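MstE (Scytonema sp. PCC 10023, PDB 6SBF) probably catalyses the class II, acid-initiated cyclisation of isoprenoid substrates into the polycyclic scaffolds of merosterol-type products. Local coordinates at residues G57-T62 against G97-N102. The protein carries 1 engineered substitution. Numbering follows the deposited sequence. Where two conformers were deposited one is given.
Sequences GDEWVT and GEWGYN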
loop_
_atom_site.group_PDB
_atom_site.type_symbol
_atom_site.label_atom_id
_atom_site.label_comp_id
_atom_site.label_asym_id
_atom_site.label_seq_id
_atom_site.Cartn_x
_atom_site.Cartn_y
_atom_site.Cartn_z
ATOM N N GLY A 57 -12.749 -5.485 4.886
ATOM C CA GLY A 57 -11.506 -6.199 4.513
ATOM C C GLY A 57 -10.831 -6.856 5.731
ATOM O O GLY A 57 -10.819 -6.277 6.803
ATOM N N ASP A 58 -10.228 -8.026 5.474
ATOM C CA ASP A 58 -9.427 -8.649 6.558
ATOM C C ASP A 58 -8.146 -9.298 6.011
ATOM O O ASP A 58 -7.076 -8.832 6.412
ATOM C CB ASP A 58 -10.277 -9.582 7.439
ATOM C CG ASP A 58 -11.073 -10.701 6.823
ATOM O OD1 ASP A 58 -10.795 -11.158 5.712
ATOM O OD2 ASP A 58 -12.023 -11.194 7.515
ATOM N N GLU A 59 -8.231 -10.251 5.089
ATOM C CA GLU A 59 -6.996 -10.912 4.592
ATOM C C GLU A 59 -6.058 -9.848 4.045
ATOM O O GLU A 59 -4.879 -9.831 4.350
ATOM C CB GLU A 59 -7.307 -11.933 3.507
ATOM C CG GLU A 59 -8.147 -13.097 3.970
ATOM C CD GLU A 59 -8.632 -14.034 2.895
ATOM O OE1 GLU A 59 -7.948 -14.215 1.868
ATOM O OE2 GLU A 59 -9.752 -14.632 3.092
ATOM N N TRP A 60 -6.569 -8.973 3.147
ATOM C CA TRP A 60 -5.732 -7.946 2.521
ATOM C C TRP A 60 -5.176 -6.987 3.577
ATOM O O TRP A 60 -3.972 -6.671 3.600
ATOM C CB TRP A 60 -6.572 -7.229 1.474
ATOM C CG TRP A 60 -5.962 -5.944 1.015
ATOM C CD1 TRP A 60 -4.702 -5.714 0.582
ATOM C CD2 TRP A 60 -6.627 -4.689 0.912
ATOM N NE1 TRP A 60 -4.549 -4.415 0.188
ATOM C CE2 TRP A 60 -5.718 -3.758 0.408
ATOM C CE3 TRP A 60 -7.931 -4.303 1.206
ATOM C CZ2 TRP A 60 -6.079 -2.442 0.119
ATOM C CZ3 TRP A 60 -8.272 -3.004 0.912
ATOM C CH2 TRP A 60 -7.365 -2.078 0.415
ATOM N N VAL A 61 -6.023 -6.461 4.435
ATOM C CA VAL A 61 -5.640 -5.456 5.432
ATOM C C VAL A 61 -4.600 -6.074 6.361
ATOM O O VAL A 61 -3.586 -5.407 6.685
ATOM C CB VAL A 61 -6.853 -4.936 6.198
ATOM C CG1 VAL A 61 -6.430 -4.028 7.317
ATOM C CG2 VAL A 61 -7.768 -4.197 5.250
ATOM N N THR A 62 -4.772 -7.321 6.752
ATOM C CA THR A 62 -3.821 -8.010 7.674
ATOM C C THR A 62 -2.482 -8.250 6.975
ATOM O O THR A 62 -1.443 -8.041 7.615
ATOM C CB THR A 62 -4.510 -9.263 8.200
ATOM O OG1 THR A 62 -5.558 -8.877 9.086
ATOM C CG2 THR A 62 -3.569 -10.167 8.960
ATOM N N GLY A 97 -5.221 -21.010 -4.185
ATOM C CA GLY A 97 -4.306 -20.677 -3.104
ATOM C C GLY A 97 -4.136 -19.208 -2.876
ATOM O O GLY A 97 -3.306 -18.828 -2.025
ATOM N N GLU A 98 -4.938 -18.394 -3.564
ATOM C CA GLU A 98 -4.860 -16.927 -3.460
ATOM C C GLU A 98 -5.535 -16.460 -2.167
ATOM O O GLU A 98 -6.400 -17.164 -1.614
ATOM C CB GLU A 98 -5.546 -16.306 -4.670
ATOM C CG GLU A 98 -4.792 -16.609 -5.942
ATOM C CD GLU A 98 -5.508 -16.104 -7.172
ATOM O OE1 GLU A 98 -4.821 -15.619 -8.071
ATOM O OE2 GLU A 98 -6.773 -16.169 -7.186
ATOM N N TRP A 99 -5.182 -15.258 -1.746
ATOM C CA TRP A 99 -5.941 -14.514 -0.766
ATOM C C TRP A 99 -6.735 -13.397 -1.479
ATOM O O TRP A 99 -6.383 -13.057 -2.608
ATOM C CB TRP A 99 -5.014 -14.004 0.306
ATOM C CG TRP A 99 -4.402 -15.072 1.162
ATOM C CD1 TRP A 99 -4.961 -15.652 2.243
ATOM C CD2 TRP A 99 -3.092 -15.651 1.003
ATOM N NE1 TRP A 99 -4.097 -16.583 2.797
ATOM C CE2 TRP A 99 -2.934 -16.555 2.062
ATOM C CE3 TRP A 99 -2.048 -15.483 0.117
ATOM C CZ2 TRP A 99 -1.760 -17.262 2.251
ATOM C CZ3 TRP A 99 -0.873 -16.171 0.322
ATOM C CH2 TRP A 99 -0.742 -17.058 1.366
ATOM N N GLY A 100 -7.742 -12.845 -0.793
ATOM C CA GLY A 100 -8.550 -11.767 -1.343
ATOM C C GLY A 100 -8.899 -10.744 -0.303
ATOM O O GLY A 100 -8.389 -10.750 0.842
ATOM N N TYR A 101 -9.784 -9.826 -0.647
ATOM C CA TYR A 101 -10.127 -8.699 0.231
ATOM C C TYR A 101 -10.574 -9.249 1.598
ATOM O O TYR A 101 -10.177 -8.745 2.622
ATOM C CB TYR A 101 -11.245 -7.929 -0.456
ATOM C CG TYR A 101 -11.926 -6.847 0.321
ATOM C CD1 TYR A 101 -11.350 -5.619 0.533
ATOM C CD2 TYR A 101 -13.204 -7.063 0.849
ATOM C CE1 TYR A 101 -11.988 -4.611 1.224
ATOM C CE2 TYR A 101 -13.821 -6.057 1.570
ATOM C CZ TYR A 101 -13.233 -4.841 1.787
ATOM O OH TYR A 101 -13.894 -3.854 2.456
ATOM N N ASN A 102 -11.445 -10.248 1.540
ATOM C CA ASN A 102 -11.946 -10.930 2.744
ATOM C C ASN A 102 -12.444 -12.313 2.290
ATOM O O ASN A 102 -12.272 -12.729 1.138
ATOM C CB ASN A 102 -13.037 -10.138 3.500
ATOM C CG ASN A 102 -14.287 -9.934 2.674
ATOM O OD1 ASN A 102 -14.534 -10.736 1.768
ATOM N ND2 ASN A 102 -15.048 -8.898 3.064
#
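The first turn of helix 59-69 in the alpha6-alpha6 barrel meets the loop between helices 75-90 and 109-121. In this loop G97 and W99 match the G-x-W end of a QW repeat, as in squalene-hopene cyclases, with H93 in place of the glutamine. Y101 lies flat against G57. G57 CA sits over one ring face, 3.6 Å from the centroid of the Y101 ring, as a CH-pi contact. Y101 CD1 also touches W60 CE3 at 3.7 Å. Beyond the ring, Y101 OH bonds to S55 O. D58 N donates to Y101 O at 2.9 Å, in the carbonyl plane and nearly straight at 160°. The E59 chain runs extended beyond CG to the next backbone site. There G100 N donates to E59 OE1 at 3.0 Å, from above the carboxylate plane. The same oxygen lies at the edge of the W99 ring, 3.3 Å from W99 CD1. W60 N adds a weak bond to G100 O. D58 OD1 rests 3.3 Å from N102 CB. An alanine at Y101 would probably cost G57 CA its ring contact, W60 CE3 its neighbour at CD1 and S55 O its hydroxyl partner. R91 bridges D58 and E59 and R94 bridges E59, which probably offsets the charge of the two buried acids. These charges probably keep E59 ionised while it holds the loop backbone.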